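Local coordinates for protein 5'-nucleotidase SurE (Aquifex aeolicus, PDB 2WQK) that probably removes phosphate from nucleoside 5'-monophosphates, using one divalent metal cation per subunit to yield a nucleoside and free phosphate, at residues 73-78 against 114-120; 93-99 against 125-129; 161-165 against 221-226; 178-184 against 214-220. All blocks are in the same frame, centred on the assembly; numbering follows the deposited sequence.

Contact 1: 73-78 against 114-120; sequences VHLGYR and EGRILGI
Val73 and Gly115 mark the nearest approach of two helices, 6.5 Å apart at their CA atoms: 73-78 lies within helix 69-80, and 114-117 is the last turn of helix 107-117. That second helix ends in a Schellman motif, in which Gly119 takes a positive phi (88°) while Gly119 N and Ile120 N bond back to Arg116 O and Gly115 O. Leu118, just before this turn, buries the largest share of the interface. Its CD1 sits almost squarely over one face of the His74 ring, 4.0 Å from the ring centroid, and also meets Val73 CG1 at 3.7 Å. A trans chi1 (171°) carries Val73 CG1 away from its own backbone N and into this apolar cluster, which Tyr77 and Ile120 CD1 extend. The CD2 branch of Leu118 lies instead near Arg78 NH2. At the ring edge of His74, NE2 donates to Glu114 OE1 at 2.7 Å, with the acceptor close to the ring plane but the donor well above the carboxylate plane. The other ring nitrogen, ND1, is hydrogen-bonded to Glu187 of the second subunit, which also pairs with Arg78; Arg183 and Tyr105 of that subunit hold Glu114. A leucine in place of His74 would probably leave Glu114 without this intrachain donor and break the polar link through to Glu187 of the second subunit. Two carboxylates at the ring nitrogens may favour a protonated His74, though the arginines paired with both would temper this, and this interhelical packing doubles as part of the subunit interface.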
loop_
_atom_site.group_PDB
_atom_site.type_symbol
_atom_site.label_atom_id
_atom_site.label_comp_id
_atom_site.label_asym_id
_atom_site.label_seq_id
_atom_site.Cartn_x
_atom_site.Cartn_y
_atom_site.Cartn_z
ATOM N N VAL A 73 -7.781 18.221 7.540
ATOM C CA VAL A 73 -7.983 19.268 8.534
ATOM C C VAL A 73 -7.070 20.458 8.264
ATOM O O VAL A 73 -7.500 21.612 8.270
ATOM C CB VAL A 73 -7.811 18.763 9.988
ATOM C CG1 VAL A 73 -7.807 19.912 11.007
ATOM C CG2 VAL A 73 -8.829 17.643 10.302
ATOM N N HIS A 74 -5.800 20.157 7.994
ATOM C CA HIS A 74 -4.849 21.224 7.790
ATOM C C HIS A 74 -5.094 22.007 6.491
ATOM O O HIS A 74 -5.028 23.281 6.498
ATOM C CB HIS A 74 -3.406 20.698 7.902
ATOM C CG HIS A 74 -3.012 20.388 9.321
ATOM N ND1 HIS A 74 -2.057 21.111 10.003
ATOM C CD2 HIS A 74 -3.447 19.444 10.187
ATOM C CE1 HIS A 74 -1.945 20.638 11.237
ATOM N NE2 HIS A 74 -2.771 19.619 11.376
ATOM N N LEU A 75 -5.387 21.293 5.405
ATOM C CA LEU A 75 -5.711 21.992 4.138
ATOM C C LEU A 75 -7.069 22.700 4.276
ATOM O O LEU A 75 -7.276 23.792 3.720
ATOM C CB LEU A 75 -5.719 21.038 2.944
ATOM C CG LEU A 75 -4.334 20.516 2.509
ATOM C CD1 LEU A 75 -4.472 19.487 1.407
ATOM C CD2 LEU A 75 -3.378 21.658 2.065
ATOM N N GLY A 76 -8.010 22.068 4.953
ATOM C CA GLY A 76 -9.314 22.724 5.178
ATOM C C GLY A 76 -9.172 24.050 5.898
ATOM O O GLY A 76 -9.761 25.081 5.523
ATOM N N TYR A 77 -8.359 24.053 6.943
ATOM C CA TYR A 77 -8.195 25.247 7.742
ATOM C C TYR A 77 -7.381 26.311 6.994
ATOM O O TYR A 77 -7.797 27.468 6.891
ATOM C CB TYR A 77 -7.489 24.883 9.041
ATOM C CG TYR A 77 -7.052 26.051 9.884
ATOM C CD1 TYR A 77 -7.970 27.007 10.333
ATOM C CD2 TYR A 77 -5.736 26.198 10.274
ATOM C CE1 TYR A 77 -7.614 28.036 11.151
ATOM C CE2 TYR A 77 -5.351 27.255 11.071
ATOM C CZ TYR A 77 -6.297 28.175 11.535
ATOM O OH TYR A 77 -5.877 29.217 12.340
ATOM N N ARG A 78 -6.220 25.924 6.458
ATOM C CA ARG A 78 -5.319 26.913 5.874
ATOM C C ARG A 78 -5.740 27.360 4.499
ATOM O O ARG A 78 -5.549 28.528 4.169
ATOM C CB ARG A 78 -3.871 26.406 5.850
ATOM C CG ARG A 78 -3.373 26.169 7.223
ATOM C CD ARG A 78 -1.843 26.025 7.344
ATOM N NE ARG A 78 -1.576 25.699 8.729
ATOM C CZ ARG A 78 -1.355 26.583 9.693
ATOM N NH1 ARG A 78 -1.316 27.890 9.433
ATOM N NH2 ARG A 78 -1.150 26.132 10.931
ATOM N N GLU A 114 -6.223 16.617 15.406
ATOM C CA GLU A 114 -5.584 17.671 14.605
ATOM C C GLU A 114 -6.327 19.007 14.720
ATOM O O GLU A 114 -5.719 20.087 14.789
ATOM C CB GLU A 114 -5.394 17.238 13.151
ATOM C CG GLU A 114 -4.393 16.118 13.009
ATOM C CD GLU A 114 -2.930 16.514 13.304
ATOM O OE1 GLU A 114 -2.591 17.715 13.348
ATOM O OE2 GLU A 114 -2.104 15.587 13.484
ATOM N N GLY A 115 -7.651 18.931 14.717
ATOM C CA GLY A 115 -8.396 20.177 14.958
ATOM C C GLY A 115 -8.014 20.819 16.270
ATOM O O GLY A 115 -7.758 22.018 16.328
ATOM N N ARG A 116 -7.926 20.011 17.340
ATOM C CA ARG A 116 -7.607 20.552 18.658
ATOM C C ARG A 116 -6.147 21.042 18.701
ATOM O O ARG A 116 -5.864 22.048 19.349
ATOM C CB ARG A 116 -7.924 19.522 19.768
ATOM C CG ARG A 116 -8.072 20.099 21.164
ATOM C CD ARG A 116 -8.837 21.429 21.264
ATOM N NE ARG A 116 -7.925 22.562 21.525
ATOM C CZ ARG A 116 -8.224 23.868 21.593
ATOM N NH1 ARG A 116 -7.259 24.730 21.872
ATOM N NH2 ARG A 116 -9.447 24.329 21.401
ATOM N N ILE A 117 -5.248 20.382 17.956
ATOM C CA ILE A 117 -3.837 20.864 17.856
ATOM C C ILE A 117 -3.816 22.279 17.268
ATOM O O ILE A 117 -3.011 23.140 17.688
ATOM C CB ILE A 117 -2.979 19.921 17.008
ATOM C CG1 ILE A 117 -2.695 18.656 17.815
ATOM C CG2 ILE A 117 -1.633 20.567 16.533
ATOM C CD1 ILE A 117 -2.050 17.529 17.003
ATOM N N LEU A 118 -4.714 22.514 16.309
ATOM C CA LEU A 118 -4.822 23.803 15.653
ATOM C C LEU A 118 -5.580 24.838 16.481
ATOM O O LEU A 118 -5.762 25.975 16.002
ATOM C CB LEU A 118 -5.523 23.640 14.300
ATOM C CG LEU A 118 -4.684 22.973 13.210
ATOM C CD1 LEU A 118 -5.472 22.671 11.932
ATOM C CD2 LEU A 118 -3.450 23.794 12.831
ATOM N N GLY A 119 -6.045 24.471 17.684
ATOM C CA GLY A 119 -6.719 25.416 18.551
ATOM C C GLY A 119 -8.202 25.523 18.326
ATOM O O GLY A 119 -8.817 26.575 18.659
ATOM N N ILE A 120 -8.790 24.458 17.764
ATOM C CA ILE A 120 -10.233 24.466 17.441
ATOM C C ILE A 120 -10.912 23.336 18.226
ATOM O O ILE A 120 -10.423 22.223 18.208
ATOM C CB ILE A 120 -10.474 24.199 15.936
ATOM C CG1 ILE A 120 -9.647 25.145 15.042
ATOM C CG2 ILE A 120 -11.990 24.253 15.659
ATOM C CD1 ILE A 120 -9.322 24.645 13.620
HETATM O O HOH W 1 -4.260 27.688 14.616
#

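Contact 2: 93-99 against 125-129. With NA (sodium ion), chain D; SO4 (sulfate ion), chain C.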
loop_
_atom_site.group_PDB
_atom_site.type_symbol
_atom_site.label_atom_id
_atom_site.label_comp_id
_atom_site.label_asym_id
_atom_site.label_seq_id
_atom_site.Cartn_x
_atom_site.Cartn_y
_atom_site.Cartn_z
ATOM N N ILE A 93 -19.126 10.428 10.322
ATOM C CA ILE A 93 -19.275 9.317 11.234
ATOM C C ILE A 93 -18.563 8.116 10.705
ATOM O O ILE A 93 -18.806 7.668 9.589
ATOM C CB ILE A 93 -20.766 8.914 11.383
ATOM C CG1 ILE A 93 -21.599 10.099 11.875
ATOM C CG2 ILE A 93 -20.906 7.682 12.315
ATOM C CD1 ILE A 93 -23.092 10.045 11.445
ATOM N N ASN A 94 -17.635 7.584 11.509
ATOM C CA ASN A 94 -16.886 6.422 11.086
ATOM C C ASN A 94 -17.743 5.189 10.891
ATOM O O ASN A 94 -18.655 4.962 11.646
ATOM C CB ASN A 94 -15.771 6.062 12.094
ATOM C CG ASN A 94 -14.713 5.122 11.482
ATOM O OD1 ASN A 94 -14.179 5.398 10.407
ATOM N ND2 ASN A 94 -14.420 4.000 12.186
ATOM N N GLU A 95 -17.360 4.401 9.895
ATOM C CA GLU A 95 -17.971 3.116 9.642
ATOM C C GLU A 95 -17.278 2.110 10.572
ATOM O O GLU A 95 -16.337 1.387 10.170
ATOM C CB GLU A 95 -17.769 2.708 8.185
ATOM C CG GLU A 95 -18.308 3.648 7.147
ATOM C CD GLU A 95 -17.858 3.251 5.740
ATOM O OE1 GLU A 95 -16.846 2.492 5.597
ATOM O OE2 GLU A 95 -18.521 3.687 4.783
ATOM N N GLY A 96 -17.668 2.130 11.821
ATOM C CA GLY A 96 -17.228 1.189 12.827
ATOM C C GLY A 96 -16.764 1.957 14.045
ATOM O O GLY A 96 -16.554 3.177 13.986
ATOM N N PRO A 97 -16.652 1.269 15.182
ATOM C CA PRO A 97 -16.314 1.933 16.433
ATOM C C PRO A 97 -14.857 2.328 16.586
ATOM O O PRO A 97 -13.979 1.770 15.909
ATOM C CB PRO A 97 -16.682 0.906 17.498
ATOM C CG PRO A 97 -16.487 -0.384 16.793
ATOM C CD PRO A 97 -16.839 -0.178 15.332
ATOM N N ASN A 98 -14.624 3.275 17.497
ATOM C CA ASN A 98 -13.280 3.624 17.949
ATOM C C ASN A 98 -13.282 3.747 19.466
ATOM O O ASN A 98 -13.560 4.822 20.035
ATOM C CB ASN A 98 -12.845 4.900 17.257
ATOM C CG ASN A 98 -12.433 4.638 15.825
ATOM O OD1 ASN A 98 -11.466 3.895 15.567
ATOM N ND2 ASN A 98 -13.174 5.221 14.867
ATOM N N LEU A 99 -13.067 2.590 20.112
ATOM C CA LEU A 99 -13.191 2.430 21.533
ATOM C C LEU A 99 -11.870 1.973 22.158
ATOM O O LEU A 99 -11.036 1.311 21.521
ATOM C CB LEU A 99 -14.232 1.333 21.823
ATOM C CG LEU A 99 -15.640 1.695 21.386
ATOM C CD1 LEU A 99 -16.508 0.435 21.197
ATOM C CD2 LEU A 99 -16.309 2.679 22.349
ATOM N N PHE A 125 -16.807 11.170 15.746
ATOM C CA PHE A 125 -18.016 10.364 15.879
ATOM C C PHE A 125 -17.785 9.052 15.137
ATOM O O PHE A 125 -17.379 9.053 13.963
ATOM C CB PHE A 125 -19.173 11.076 15.156
ATOM C CG PHE A 125 -19.564 12.416 15.763
ATOM C CD1 PHE A 125 -20.338 12.463 16.916
ATOM C CD2 PHE A 125 -19.233 13.614 15.149
ATOM C CE1 PHE A 125 -20.728 13.683 17.464
ATOM C CE2 PHE A 125 -19.640 14.834 15.702
ATOM C CZ PHE A 125 -20.371 14.856 16.833
ATOM N N SER A 126 -18.109 7.948 15.813
ATOM C CA SER A 126 -17.984 6.600 15.253
ATOM C C SER A 126 -19.236 5.791 15.584
ATOM O O SER A 126 -19.793 5.948 16.656
ATOM C CB SER A 126 -16.752 5.904 15.854
ATOM O OG SER A 126 -15.594 6.650 15.550
ATOM N N ALA A 127 -19.643 4.951 14.624
ATOM C CA ALA A 127 -20.792 4.041 14.760
ATOM C C ALA A 127 -20.378 2.685 15.356
ATOM O O ALA A 127 -19.515 2.009 14.794
ATOM C CB ALA A 127 -21.439 3.812 13.366
ATOM N N PHE A 128 -21.041 2.291 16.435
ATOM C CA PHE A 128 -20.823 0.985 17.055
ATOM C C PHE A 128 -21.800 0.020 16.418
ATOM O O PHE A 128 -22.947 -0.148 16.877
ATOM C CB PHE A 128 -21.014 1.040 18.563
ATOM C CG PHE A 128 -20.857 -0.310 19.246
ATOM C CD1 PHE A 128 -19.594 -0.900 19.349
ATOM C CD2 PHE A 128 -21.935 -0.945 19.827
ATOM C CE1 PHE A 128 -19.396 -2.083 19.983
ATOM C CE2 PHE A 128 -21.749 -2.153 20.482
ATOM C CZ PHE A 128 -20.483 -2.718 20.555
ATOM N N GLY A 129 -21.328 -0.531 15.312
ATOM C CA GLY A 129 -22.068 -1.508 14.502
ATOM C C GLY A 129 -21.124 -2.048 13.457
ATOM O O GLY A 129 -20.025 -1.489 13.222
HETATM NA NA NA D . -12.743 4.098 9.126
HETATM S S SO4 C . -10.730 4.677 11.430
HETATM O O1 SO4 C . -11.516 3.444 11.444
HETATM O O2 SO4 C . -10.972 5.336 10.108
HETATM O O3 SO4 C . -11.177 5.579 12.429
HETATM O O4 SO4 C . -9.265 4.408 11.583
HETATM O O HOH W 2 -13.690 1.874 9.512
#
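Asn98 ND2 joins strand to anion: it donates nearly straight (170°) to Ser126 OG at 2.9 Å, with the hydroxyl oxygen in the amide plane, and also reaches sulfate O3 at 3.2 Å. The contact lies at the C-terminal end of strand 88-94, which pairs in parallel with strand 122-128 through the beta-alpha-beta crossover of helix 107-117, as in a Rossmann-like sheet. Backbone bonds on both sides of the Asn94-Ser126 bridge fix the register: Asn94 N donates to Phe125 O, and Ala127 N to Asn94 O. Asn94 OD1 binds the sodium ion at 2.3 Å, in a site that Asp10, Ser40, water 2 and two oxygens of the sulfate complete. CG of Asn94 stands anti to its backbone nitrogen (chi1 -163°), which points the amide oxygen toward the metal. Its ND2 is turned to Gly96 O at 2.9 Å, approaching from above that carbonyl plane, and makes a weak bond to sulfate O1; the amide is thereby held with OD1 toward the cation. The sulfate, probably from the crystallisation liquor, may mark the place of a substrate phosphate, and Ser106, Gly107 and Thr108 also bind it. Gly96, at phi 130°, has a backbone in which a side chain would run into the preceding carbonyl oxygen. Ile93 CG2 packs on Ala127 CB, 4.0 Å away. Beyond Gly96, Pro97 CB comes to the edge of the Phe128 ring, and Leu99 CD1 lies 3.8 Å from Phe128 CD1.

Contact 3: 161-165 against 221-226; sequences NVNIP and VLNGYV
Val226 sits between two side chains of the strand 161-165, and its rotamer sets which branch meets which. With CG1 anti to the backbone nitrogen (chi1 177°), that methyl meets Val162 CG1 at 3.7 Å, while CG2 packs against Ile164 CG2 at 4.1 Å, Ile164 and Val226 running alongside each other in the same direction. From the helix end, Val221 directs CG1 at the backbone and CB of Asn163, 3.5 Å from Asn163 O and 3.8 Å from Asn163 CB. Pro165 packs its ring into the turn that follows: CG lies 3.7 Å from Gly224 C, and CD 3.4 Å from Tyr225 O. That turn is a Schellman motif with Gly224 as its C-prime residue, closing helix 217-222 on the way to strand 225-232. No hydrogen bond joins the two segments here; Val226 CA makes a CA-H...O contact with Asn163 O, and Asn163 is backbone hydrogen-bonded to Ser227 on strand 225-232, which runs antiparallel to strand 158-165. On its other edge strand 158-165 bonds to strand 122-128, and helix 135-152 packs on Val162 and Ile164.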
loop_
_atom_site.group_PDB
_atom_site.type_symbol
_atom_site.label_atom_id
_atom_site.label_comp_id
_atom_site.label_asym_id
_atom_site.label_seq_id
_atom_site.Cartn_x
_atom_site.Cartn_y
_atom_site.Cartn_z
ATOM N N ASN A 161 -14.356 12.096 22.003
ATOM C CA ASN A 161 -14.470 10.870 21.257
ATOM C C ASN A 161 -15.827 10.223 21.498
ATOM O O ASN A 161 -16.132 9.864 22.620
ATOM C CB ASN A 161 -13.381 9.853 21.599
ATOM C CG ASN A 161 -13.399 8.701 20.637
ATOM O OD1 ASN A 161 -13.507 8.904 19.408
ATOM N ND2 ASN A 161 -13.343 7.461 21.177
ATOM N N VAL A 162 -16.677 10.241 20.455
ATOM C CA VAL A 162 -18.091 9.827 20.616
ATOM C C VAL A 162 -18.345 8.562 19.830
ATOM O O VAL A 162 -17.979 8.485 18.648
ATOM C CB VAL A 162 -19.041 10.949 20.137
ATOM C CG1 VAL A 162 -20.512 10.533 20.328
ATOM C CG2 VAL A 162 -18.744 12.264 20.873
ATOM N N ASN A 163 -18.943 7.552 20.490
ATOM C CA ASN A 163 -19.372 6.329 19.800
ATOM C C ASN A 163 -20.878 6.204 20.009
ATOM O O ASN A 163 -21.361 6.396 21.137
ATOM C CB ASN A 163 -18.662 5.086 20.346
ATOM C CG ASN A 163 -17.240 4.970 19.811
ATOM O OD1 ASN A 163 -16.986 4.208 18.866
ATOM N ND2 ASN A 163 -16.291 5.741 20.431
ATOM N N ILE A 164 -21.573 5.854 18.933
ATOM C CA ILE A 164 -23.047 5.769 18.970
ATOM C C ILE A 164 -23.484 4.374 18.583
ATOM O O ILE A 164 -23.104 3.877 17.544
ATOM C CB ILE A 164 -23.703 6.774 18.000
ATOM C CG1 ILE A 164 -23.142 8.193 18.161
ATOM C CG2 ILE A 164 -25.240 6.744 18.129
ATOM C CD1 ILE A 164 -21.917 8.496 17.204
ATOM N N PRO A 165 -24.313 3.739 19.427
ATOM C CA PRO A 165 -24.881 2.438 19.060
ATOM C C PRO A 165 -25.703 2.467 17.770
ATOM O O PRO A 165 -26.320 3.479 17.452
ATOM C CB PRO A 165 -25.851 2.140 20.220
ATOM C CG PRO A 165 -25.566 2.992 21.292
ATOM C CD PRO A 165 -24.767 4.183 20.747
ATOM N N VAL A 221 -21.856 1.751 25.063
ATOM C CA VAL A 221 -22.410 1.397 23.750
ATOM C C VAL A 221 -22.998 -0.020 23.736
ATOM O O VAL A 221 -24.012 -0.250 23.060
ATOM C CB VAL A 221 -21.409 1.623 22.599
ATOM C CG1 VAL A 221 -21.116 3.125 22.475
ATOM C CG2 VAL A 221 -20.135 0.810 22.783
ATOM N N LEU A 222 -22.381 -0.945 24.467
ATOM C CA LEU A 222 -22.899 -2.324 24.570
ATOM C C LEU A 222 -24.296 -2.339 25.187
ATOM O O LEU A 222 -25.098 -3.279 24.941
ATOM C CB LEU A 222 -21.942 -3.211 25.382
ATOM C CG LEU A 222 -20.727 -3.745 24.609
ATOM C CD1 LEU A 222 -19.594 -4.241 25.568
ATOM C CD2 LEU A 222 -21.150 -4.859 23.583
ATOM N N ASN A 223 -24.575 -1.347 26.027
ATOM C CA ASN A 223 -25.853 -1.233 26.723
ATOM C C ASN A 223 -26.807 -0.195 26.143
ATOM O O ASN A 223 -27.802 0.166 26.787
ATOM C CB ASN A 223 -25.600 -0.998 28.203
ATOM C CG ASN A 223 -25.074 -2.270 28.902
ATOM O OD1 ASN A 223 -25.889 -3.145 29.290
ATOM N ND2 ASN A 223 -23.740 -2.413 29.040
ATOM N N GLY A 224 -26.518 0.299 24.936
ATOM C CA GLY A 224 -27.459 1.159 24.220
ATOM C C GLY A 224 -27.396 2.639 24.520
ATOM O O GLY A 224 -28.292 3.392 24.172
ATOM N N TYR A 225 -26.280 3.081 25.113
ATOM C CA TYR A 225 -26.053 4.484 25.381
ATOM C C TYR A 225 -24.960 5.017 24.425
ATOM O O TYR A 225 -24.024 4.300 24.061
ATOM C CB TYR A 225 -25.526 4.674 26.794
ATOM C CG TYR A 225 -26.504 4.288 27.861
ATOM C CD1 TYR A 225 -27.399 5.206 28.339
ATOM C CD2 TYR A 225 -26.464 3.029 28.413
ATOM C CE1 TYR A 225 -28.329 4.845 29.354
ATOM C CE2 TYR A 225 -27.362 2.660 29.404
ATOM C CZ TYR A 225 -28.275 3.577 29.869
ATOM O OH TYR A 225 -29.173 3.167 30.855
ATOM N N VAL A 226 -25.064 6.295 24.102
ATOM C CA VAL A 226 -23.969 7.018 23.454
ATOM C C VAL A 226 -22.856 7.175 24.489
ATOM O O VAL A 226 -23.110 7.446 25.672
ATOM C CB VAL A 226 -24.413 8.399 22.970
ATOM C CG1 VAL A 226 -23.232 9.174 22.370
ATOM C CG2 VAL A 226 -25.531 8.223 21.934
#

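Contact 4: 178-184 against 214-220; sequences TRQGKRA and EGTDYWA
Thr178 opens the segment with CG2 against Ala220 CB at 3.7 Å, while its OG1 turns to Ser227 and Thr229. Next, Arg179 forms a single backbone bridge with Thr216: its N donates to Gly215 O at 3.0 Å, in the carbonyl plane, and its O accepts from Asp217 N at 2.9 Å. Its extended side chain lays one guanidinium face on Thr216 CG2, and water 3 links NH1 to Glu214 O. Gln180 faces the other way, toward Gly100 and the second subunit. Gly181 N donates to Asp217 OD1 at 2.9 Å, and Tyr218 N reaches that same oxygen from the opposite face of the carboxylate; a CB on Gly181 would clash with the Tyr218 ring. Asp217 OD2 accepts from Gly100 N. With an alanine in place of Asp217, the N-H groups of Gly181, Tyr218 and Gly100 would probably lose their carboxylate partner and the chain at Gly181 be less firmly held. Lys182 O lies at the edge of the Tyr218 ring. Arg183 runs alongside Tyr218 and on to Asp102 and to Glu114 of the second subunit. Ala184 CB then covers one ring face of Tyr218, 3.7 Å from the centroid and 17° off the normal, a CH-pi contact. Thr216 OG1 accepts from Trp219 N at 3.1 Å, and is also hydrogen-bonded to Glu213 O. The Arg179 bridge and the Gly181-Asp217 bond thus fasten the loop 178-184 to the N-capped start of helix 217-222.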
loop_
_atom_site.group_PDB
_atom_site.type_symbol
_atom_site.label_atom_id
_atom_site.label_comp_id
_atom_site.label_asym_id
_atom_site.label_seq_id
_atom_site.Cartn_x
_atom_site.Cartn_y
_atom_site.Cartn_z
ATOM N N THR A 178 -17.935 8.948 29.552
ATOM C CA THR A 178 -17.263 7.671 29.769
ATOM C C THR A 178 -15.724 7.873 29.799
ATOM O O THR A 178 -15.199 8.901 29.345
ATOM C CB THR A 178 -17.577 6.694 28.624
ATOM O OG1 THR A 178 -17.156 7.274 27.397
ATOM C CG2 THR A 178 -19.087 6.340 28.571
ATOM N N ARG A 179 -15.037 6.897 30.393
ATOM C CA ARG A 179 -13.591 6.781 30.237
ATOM C C ARG A 179 -13.221 5.805 29.127
ATOM O O ARG A 179 -13.992 4.930 28.762
ATOM C CB ARG A 179 -12.933 6.337 31.563
ATOM C CG ARG A 179 -13.263 4.936 32.040
ATOM C CD ARG A 179 -12.518 4.581 33.309
ATOM N NE ARG A 179 -12.758 3.180 33.690
ATOM C CZ ARG A 179 -13.768 2.757 34.398
ATOM N NH1 ARG A 179 -14.698 3.610 34.788
ATOM N NH2 ARG A 179 -13.856 1.437 34.684
ATOM N N GLN A 180 -11.984 5.920 28.643
ATOM C CA GLN A 180 -11.430 4.966 27.703
ATOM C C GLN A 180 -11.314 3.604 28.412
ATOM O O GLN A 180 -10.638 3.485 29.416
ATOM C CB GLN A 180 -10.021 5.416 27.283
ATOM C CG GLN A 180 -9.318 4.503 26.277
ATOM C CD GLN A 180 -7.897 4.927 26.057
ATOM O OE1 GLN A 180 -7.257 5.428 26.963
ATOM N NE2 GLN A 180 -7.393 4.699 24.858
ATOM N N GLY A 181 -11.928 2.572 27.860
ATOM C CA GLY A 181 -11.838 1.240 28.429
ATOM C C GLY A 181 -10.548 0.567 27.990
ATOM O O GLY A 181 -9.769 1.100 27.223
ATOM N N LYS A 182 -10.322 -0.638 28.492
ATOM C CA LYS A 182 -9.184 -1.441 28.034
ATOM C C LYS A 182 -9.465 -1.984 26.593
ATOM O O LYS A 182 -9.668 -1.215 25.635
ATOM C CB LYS A 182 -8.859 -2.544 29.077
ATOM C CG LYS A 182 -8.367 -1.980 30.438
ATOM C CD LYS A 182 -8.008 -3.044 31.534
ATOM C CE LYS A 182 -7.550 -2.336 32.821
ATOM N NZ LYS A 182 -7.055 -3.297 33.850
ATOM N N ARG A 183 -9.330 -3.280 26.388
ATOM C CA ARG A 183 -9.941 -3.936 25.254
ATOM C C ARG A 183 -10.956 -4.929 25.795
ATOM O O ARG A 183 -10.637 -5.750 26.632
ATOM C CB ARG A 183 -8.896 -4.628 24.388
ATOM C CG ARG A 183 -8.237 -3.701 23.395
ATOM C CD ARG A 183 -6.849 -4.139 23.066
ATOM N NE ARG A 183 -6.237 -3.231 22.098
ATOM C CZ ARG A 183 -4.928 -3.149 21.842
ATOM N NH1 ARG A 183 -4.086 -3.929 22.499
ATOM N NH2 ARG A 183 -4.483 -2.262 20.960
ATOM N N ALA A 184 -12.191 -4.805 25.339
ATOM C CA ALA A 184 -13.280 -5.631 25.878
ATOM C C ALA A 184 -13.321 -6.957 25.142
ATOM O O ALA A 184 -14.345 -7.314 24.587
ATOM C CB ALA A 184 -14.639 -4.894 25.762
ATOM N N GLU A 214 -18.715 -1.016 33.878
ATOM C CA GLU A 214 -19.558 0.182 33.878
ATOM C C GLU A 214 -18.685 1.431 34.080
ATOM O O GLU A 214 -17.779 1.442 34.913
ATOM C CB GLU A 214 -20.673 0.150 34.960
ATOM C CG GLU A 214 -21.687 1.324 34.790
ATOM C CD GLU A 214 -23.005 1.123 35.530
ATOM O OE1 GLU A 214 -23.125 0.106 36.258
ATOM O OE2 GLU A 214 -23.909 1.984 35.370
ATOM N N GLY A 215 -18.969 2.459 33.291
ATOM C CA GLY A 215 -18.165 3.694 33.311
ATOM C C GLY A 215 -17.291 3.820 32.072
ATOM O O GLY A 215 -16.862 4.921 31.743
ATOM N N THR A 216 -17.043 2.709 31.384
ATOM C CA THR A 216 -16.233 2.720 30.169
ATOM C C THR A 216 -17.039 3.014 28.891
ATOM O O THR A 216 -18.275 2.812 28.833
ATOM C CB THR A 216 -15.488 1.401 29.952
ATOM O OG1 THR A 216 -16.422 0.330 29.693
ATOM C CG2 THR A 216 -14.560 1.075 31.123
ATOM N N ASP A 217 -16.326 3.432 27.854
ATOM C CA ASP A 217 -16.911 3.605 26.530
ATOM C C ASP A 217 -17.576 2.321 26.019
ATOM O O ASP A 217 -18.721 2.337 25.540
ATOM C CB ASP A 217 -15.872 4.189 25.534
ATOM C CG ASP A 217 -14.512 3.439 25.475
ATOM O OD1 ASP A 217 -14.314 2.405 26.161
ATOM O OD2 ASP A 217 -13.680 3.938 24.645
ATOM N N TYR A 218 -16.881 1.205 26.156
ATOM C CA TYR A 218 -17.429 -0.083 25.701
ATOM C C TYR A 218 -18.745 -0.384 26.405
ATOM O O TYR A 218 -19.740 -0.764 25.762
ATOM C CB TYR A 218 -16.480 -1.229 26.032
ATOM C CG TYR A 218 -15.233 -1.329 25.231
ATOM C CD1 TYR A 218 -15.244 -1.875 23.968
ATOM C CD2 TYR A 218 -14.018 -0.932 25.776
ATOM C CE1 TYR A 218 -14.050 -2.010 23.229
ATOM C CE2 TYR A 218 -12.873 -1.057 25.065
ATOM C CZ TYR A 218 -12.887 -1.621 23.804
ATOM O OH TYR A 218 -11.689 -1.693 23.139
ATOM N N TRP A 219 -18.766 -0.242 27.726
ATOM C CA TRP A 219 -20.009 -0.612 28.466
ATOM C C TRP A 219 -21.174 0.230 27.988
ATOM O O TRP A 219 -22.288 -0.278 27.781
ATOM C CB TRP A 219 -19.824 -0.460 29.984
ATOM C CG TRP A 219 -20.992 -0.942 30.799
ATOM C CD1 TRP A 219 -21.103 -2.158 31.422
ATOM C CD2 TRP A 219 -22.214 -0.234 31.069
ATOM N NE1 TRP A 219 -22.329 -2.238 32.041
ATOM C CE2 TRP A 219 -23.017 -1.074 31.864
ATOM C CE3 TRP A 219 -22.702 1.033 30.737
ATOM C CZ2 TRP A 219 -24.289 -0.710 32.274
ATOM C CZ3 TRP A 219 -23.979 1.400 31.171
ATOM C CH2 TRP A 219 -24.743 0.538 31.937
ATOM N N ALA A 220 -20.946 1.528 27.779
ATOM C CA ALA A 220 -22.040 2.437 27.407
ATOM C C ALA A 220 -22.660 1.954 26.103
ATOM O O ALA A 220 -23.892 1.761 26.029
ATOM C CB ALA A 220 -21.505 3.891 27.271
HETATM O O HOH W 3 -16.671 3.601 37.047
#

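How the contacts relate
From the N terminus, helix 69-80 supplies the first half of contact 1, and strand 88-94 with the loop after it the first half of contact 2. Helix 107-117 then closes contact 1 and strand 122-128 closes contact 2, so the two cross along the chain, although about 12 Å separates their nearest atoms. Contact 3 opens later on strand 158-165, next to strand 122-128, and touches contact 2 through Phe128 N and Ile164 O. Contact 4, formed by 178-184 and 214-220, nests inside the long loop that contact 3 closes; both use helix 217-222. Contacts 1 and 4 lie on opposite sides of the chain's centre, and both reach the second subunit.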